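Local coordinates for protein subdomain of Desmoplakin Carboxy-Terminal domain (DPCT) (PDB 1LM5) that forms part of the plakin-repeat tail of desmoplakin, which binds intermediate filaments and thereby probably helps link them to desmosomes, at residues L5-I11 against Y177-N182; M99-E103 against G146-G150. All coordinates share one frame; numbering follows the deposited sequence.

Contact 1 (L5-I11 against Y177-N182)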
loop_
_atom_site.group_PDB
_atom_site.type_symbol
_atom_site.label_atom_id
_atom_site.label_comp_id
_atom_site.label_asym_id
_atom_site.label_seq_id
_atom_site.Cartn_x
_atom_site.Cartn_y
_atom_site.Cartn_z
ATOM N N LEU B 5 -16.340 10.410 8.193
ATOM C CA LEU B 5 -14.934 9.935 8.039
ATOM C C LEU B 5 -14.229 10.562 6.830
ATOM O O LEU B 5 -14.816 10.692 5.750
ATOM C CB LEU B 5 -14.910 8.403 7.947
ATOM C CG LEU B 5 -16.021 7.686 7.173
ATOM C CD1 LEU B 5 -16.002 8.097 5.716
ATOM C CD2 LEU B 5 -15.827 6.185 7.302
ATOM N N GLU B 6 -12.969 10.949 7.028
ATOM C CA GLU B 6 -12.172 11.588 5.981
ATOM C C GLU B 6 -11.526 10.641 4.976
ATOM O O GLU B 6 -11.411 10.968 3.795
ATOM C CB GLU B 6 -11.099 12.471 6.615
ATOM C CG GLU B 6 -11.676 13.664 7.343
ATOM C CD GLU B 6 -12.682 14.414 6.494
ATOM O OE1 GLU B 6 -12.353 14.746 5.334
ATOM O OE2 GLU B 6 -13.803 14.670 6.984
ATOM N N GLU B 7 -11.081 9.481 5.446
ATOM C CA GLU B 7 -10.477 8.489 4.561
ATOM C C GLU B 7 -11.093 7.133 4.849
ATOM O O GLU B 7 -11.686 6.919 5.908
ATOM C CB GLU B 7 -8.957 8.416 4.749
ATOM C CG GLU B 7 -8.493 8.121 6.163
ATOM C CD GLU B 7 -8.682 9.305 7.088
ATOM O OE1 GLU B 7 -8.333 10.432 6.674
ATOM O OE2 GLU B 7 -9.166 9.114 8.224
ATOM N N SER B 8 -10.956 6.214 3.904
ATOM C CA SER B 8 -11.519 4.891 4.089
ATOM C C SER B 8 -11.260 4.011 2.887
ATOM O O SER B 8 -10.823 4.478 1.838
ATOM C CB SER B 8 -13.025 5.003 4.328
ATOM O OG SER B 8 -13.644 3.729 4.340
ATOM N N SER B 9 -11.533 2.727 3.055
ATOM C CA SER B 9 -11.364 1.753 1.994
ATOM C C SER B 9 -12.255 2.165 0.834
ATOM O O SER B 9 -13.279 2.825 1.028
ATOM C CB SER B 9 -11.820 0.391 2.494
ATOM O OG SER B 9 -13.131 0.518 3.034
ATOM N N PRO B 10 -11.876 1.791 -0.394
ATOM C CA PRO B 10 -12.719 2.164 -1.526
ATOM C C PRO B 10 -14.030 1.378 -1.450
ATOM O O PRO B 10 -14.086 0.281 -0.878
ATOM C CB PRO B 10 -11.901 1.723 -2.741
ATOM C CG PRO B 10 -10.488 1.723 -2.251
ATOM C CD PRO B 10 -10.626 1.156 -0.854
ATOM N N ILE B 11 -15.084 1.947 -2.004
ATOM C CA ILE B 11 -16.358 1.255 -2.039
ATOM C C ILE B 11 -16.073 0.025 -2.881
ATOM O O ILE B 11 -15.561 0.128 -3.994
ATOM C CB ILE B 11 -17.409 2.133 -2.692
ATOM C CG1 ILE B 11 -17.681 3.325 -1.767
ATOM C CG2 ILE B 11 -18.674 1.335 -2.980
ATOM C CD1 ILE B 11 -18.490 4.412 -2.392
ATOM N N TYR B 177 -17.434 11.093 -4.247
ATOM C CA TYR B 177 -16.959 9.825 -3.742
ATOM C C TYR B 177 -16.845 9.896 -2.231
ATOM O O TYR B 177 -17.052 8.901 -1.535
ATOM C CB TYR B 177 -15.601 9.485 -4.339
ATOM C CG TYR B 177 -15.274 8.023 -4.167
ATOM C CD1 TYR B 177 -15.891 7.065 -4.966
ATOM C CD2 TYR B 177 -14.366 7.596 -3.204
ATOM C CE1 TYR B 177 -15.614 5.713 -4.819
ATOM C CE2 TYR B 177 -14.074 6.239 -3.046
ATOM C CZ TYR B 177 -14.704 5.308 -3.865
ATOM O OH TYR B 177 -14.395 3.974 -3.762
ATOM N N LYS B 178 -16.482 11.070 -1.729
ATOM C CA LYS B 178 -16.372 11.288 -0.298
ATOM C C LYS B 178 -17.756 11.013 0.296
ATOM O O LYS B 178 -17.891 10.327 1.314
ATOM C CB LYS B 178 -15.947 12.736 -0.037
ATOM C CG LYS B 178 -16.212 13.250 1.359
ATOM C CD LYS B 178 -15.237 12.718 2.376
ATOM C CE LYS B 178 -15.317 13.566 3.641
ATOM N NZ LYS B 178 -14.407 13.062 4.709
ATOM N N ASP B 179 -18.786 11.551 -0.350
ATOM C CA ASP B 179 -20.156 11.334 0.104
ATOM C C ASP B 179 -20.488 9.857 0.061
ATOM O O ASP B 179 -21.127 9.334 0.962
ATOM C CB ASP B 179 -21.162 12.042 -0.800
ATOM C CG ASP B 179 -21.067 13.543 -0.721
ATOM O OD1 ASP B 179 -21.324 14.197 -1.750
ATOM O OD2 ASP B 179 -20.748 14.064 0.366
ATOM N N ALA B 180 -20.079 9.205 -1.022
ATOM C CA ALA B 180 -20.344 7.793 -1.210
ATOM C C ALA B 180 -19.767 6.994 -0.047
ATOM O O ALA B 180 -20.431 6.124 0.491
ATOM C CB ALA B 180 -19.749 7.321 -2.526
ATOM N N ILE B 181 -18.536 7.305 0.347
ATOM C CA ILE B 181 -17.913 6.586 1.445
ATOM C C ILE B 181 -18.678 6.844 2.736
ATOM O O ILE B 181 -18.855 5.945 3.556
ATOM C CB ILE B 181 -16.451 7.009 1.620
ATOM C CG1 ILE B 181 -15.648 6.567 0.402
ATOM C CG2 ILE B 181 -15.873 6.396 2.882
ATOM C CD1 ILE B 181 -14.222 7.094 0.386
ATOM N N ASN B 182 -19.143 8.072 2.916
ATOM C CA ASN B 182 -19.887 8.395 4.123
ATOM C C ASN B 182 -21.274 7.763 4.154
ATOM O O ASN B 182 -21.836 7.547 5.223
ATOM C CB ASN B 182 -19.982 9.910 4.289
ATOM C CG ASN B 182 -18.712 10.498 4.856
ATOM O OD1 ASN B 182 -18.283 10.124 5.950
ATOM N ND2 ASN B 182 -18.094 11.412 4.113
HETATM O O HOH W 1 -15.389 2.372 -5.511
#
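Tyr177 meets Ile11 through its hydroxyl. The backbone N of Ile11 donates to Tyr177 OH at 2.8 Å, with an angle of 150° at the hydrogen. The same hydroxyl donates to a water lying at the ring edge, in the ring plane. That water in turn donates to Ile11 O, at 2.7 Å. Both backbone polar atoms of Ile11 are therefore linked to one phenol, N directly and O through the water, and the hydroxyl is used as donor and acceptor.

At the start of the 5-11 segment, Leu5 N donates to Asn182 OD1 at 3.0 Å, within the carbonyl plane. The side chains of Leu5 and Asn182 run past each other in opposite directions. Between these polar ends, the CG2 branch of Ile181 fills the bend of the loop. It lies 3.3 Å from Leu5 CD1 and 3.5 Å from Ser8 CB, which is tight. CG2 stands trans to the backbone N of Ile181, which turns it to the loop. Lys178 bends once, at chi2 (76°), and carries NZ to Leu5 O and Glu6 OE1. A hydrogen bond and a salt bridge result, but NZ is crowded in the model and its exact place is doubtful. Glu6 OE1 is also hydrogen-bonded to Thr159 OG1.

The N-terminal loop thus closes over one flank of helix 177-183. Leu124 of helix 112-124 touches Lys178 and Ile181. Phe121 of that helix meets the Tyr177 ring edge-to-face. Leu42 of helix 36-47 packs on Tyr177 and Ile11, and Leu195 of strand 193-197 covers Ile11 and Ala180.

Contact 2 (M99-E103 against G146-G150)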
loop_
_atom_site.group_PDB
_atom_site.type_symbol
_atom_site.label_atom_id
_atom_site.label_comp_id
_atom_site.label_asym_id
_atom_site.label_seq_id
_atom_site.Cartn_x
_atom_site.Cartn_y
_atom_site.Cartn_z
ATOM N N MET B 99 4.401 8.258 -15.366
ATOM C CA MET B 99 3.761 9.456 -14.849
ATOM C C MET B 99 2.595 9.073 -13.951
ATOM O O MET B 99 1.879 8.111 -14.229
ATOM C CB MET B 99 3.188 10.312 -15.979
ATOM C CG MET B 99 4.173 10.897 -16.964
ATOM S SD MET B 99 3.259 12.088 -17.978
ATOM C CE MET B 99 2.369 10.994 -19.093
ATOM N N SER B 100 2.405 9.833 -12.881
ATOM C CA SER B 100 1.284 9.606 -11.987
ATOM C C SER B 100 0.080 10.285 -12.657
ATOM O O SER B 100 0.237 10.995 -13.652
ATOM C CB SER B 100 1.555 10.247 -10.628
ATOM O OG SER B 100 1.712 11.649 -10.759
ATOM N N ALA B 101 -1.116 10.076 -12.123
ATOM C CA ALA B 101 -2.301 10.692 -12.714
ATOM C C ALA B 101 -2.158 12.208 -12.855
ATOM O O ALA B 101 -2.451 12.773 -13.909
ATOM C CB ALA B 101 -3.522 10.368 -11.880
ATOM N N ALA B 102 -1.713 12.862 -11.788
ATOM C CA ALA B 102 -1.557 14.315 -11.787
ATOM C C ALA B 102 -0.665 14.793 -12.922
ATOM O O ALA B 102 -0.995 15.762 -13.616
ATOM C CB ALA B 102 -0.984 14.778 -10.461
ATOM N N GLU B 103 0.467 14.119 -13.090
ATOM C CA GLU B 103 1.421 14.462 -14.135
ATOM C C GLU B 103 0.772 14.231 -15.493
ATOM O O GLU B 103 0.895 15.057 -16.396
ATOM C CB GLU B 103 2.675 13.602 -14.001
ATOM C CG GLU B 103 3.255 13.581 -12.591
ATOM C CD GLU B 103 4.409 12.605 -12.431
ATOM O OE1 GLU B 103 5.529 12.926 -12.887
ATOM O OE2 GLU B 103 4.199 11.515 -11.855
ATOM N N GLY B 146 6.494 16.377 -6.598
ATOM C CA GLY B 146 6.048 17.314 -7.614
ATOM C C GLY B 146 4.801 16.860 -8.355
ATOM O O GLY B 146 4.484 17.387 -9.422
ATOM N N PHE B 147 4.096 15.874 -7.809
ATOM C CA PHE B 147 2.874 15.384 -8.445
ATOM C C PHE B 147 1.852 16.497 -8.465
ATOM O O PHE B 147 1.174 16.730 -9.464
ATOM C CB PHE B 147 2.254 14.229 -7.657
ATOM C CG PHE B 147 3.010 12.943 -7.748
ATOM C CD1 PHE B 147 2.514 11.803 -7.134
ATOM C CD2 PHE B 147 4.215 12.864 -8.438
ATOM C CE1 PHE B 147 3.206 10.606 -7.207
ATOM C CE2 PHE B 147 4.910 11.673 -8.516
ATOM C CZ PHE B 147 4.410 10.541 -7.899
ATOM N N ILE B 148 1.732 17.164 -7.327
ATOM C CA ILE B 148 0.780 18.244 -7.153
ATOM C C ILE B 148 1.485 19.344 -6.385
ATOM O O ILE B 148 2.453 19.086 -5.670
ATOM C CB ILE B 148 -0.423 17.777 -6.310
ATOM C CG1 ILE B 148 0.078 17.305 -4.940
ATOM C CG2 ILE B 148 -1.137 16.636 -7.003
ATOM C CD1 ILE B 148 -1.019 16.801 -4.005
ATOM N N ASP B 149 1.006 20.569 -6.538
ATOM C CA ASP B 149 1.580 21.686 -5.810
ATOM C C ASP B 149 0.629 21.960 -4.658
ATOM O O ASP B 149 -0.405 21.298 -4.531
ATOM C CB ASP B 149 1.727 22.920 -6.712
ATOM C CG ASP B 149 0.411 23.360 -7.349
ATOM O OD1 ASP B 149 0.455 24.266 -8.215
ATOM O OD2 ASP B 149 -0.655 22.819 -6.992
ATOM N N GLY B 150 0.977 22.921 -3.814
ATOM C CA GLY B 150 0.134 23.237 -2.677
ATOM C C GLY B 150 -1.315 23.495 -3.037
ATOM O O GLY B 150 -2.218 23.068 -2.317
#
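Ser100 lies over one face of the Phe147 ring. Its OG sits 3.5 Å above the ring plane, over the centre. Its CB makes a CH-pi contact, 3.8 Å from the ring centroid and 11° off the normal. Glu103 reaches the same ring obliquely, with OE2 3.4 Å from Phe147 CE2. The carboxylate and ring planes are only 18° apart.

Ser100 is the N-cap of helix 101-106, and Glu103 folds back onto it. Ser100 N donates to Glu103 OE2 at 2.7 Å, from above the carboxylate plane. Ser100 OG donates to the same oxygen, on its anti lone pair. The backbone bond is the glutamate half of a capping box. With chi1 at 62°, OG lies between the backbone N and the carbonyl carbon of Ser100, where it can rest on the ring face and bond OE2.

Two residues on from Ser100, the methyl of Ala102 points at the other backbone. Ala102 CB lies 3.1 Å from Phe147 O, a close approach, and 3.9 Å from Ile148 CG2. Gly146 ends helix 139-145 in a Schellman motif, and Asp149 caps helix 150-157, so Phe147 and Ile148 lie in the short link between these helices.

No hydrogen bond crosses this contact. The segments are held by nonpolar contact and by the ring against a polar cap. With two donors on OE2, Glu103 is probably favoured in its charged form.

In the fold
Contact 1 and contact 2 do not touch. Their centres are 22 Å apart and their nearest atoms about 14 Å. Along the chain, contact 2 is nested inside the loop closed by contact 1, which joins the start of the modelled chain to helix 177-183, near its later end. Helix 112-124 spans the gap: Leu119 packs on Ala102 of contact 2, while Phe121 and Leu124 pack on the helix of contact 1. Contact 2 is buried and meets no other chain. Contact 1 is partly exposed, and Glu6 packs on Arg151 of the second subunit. Neither contact holds a ligand; both join separate parts of the plakin-repeat fold.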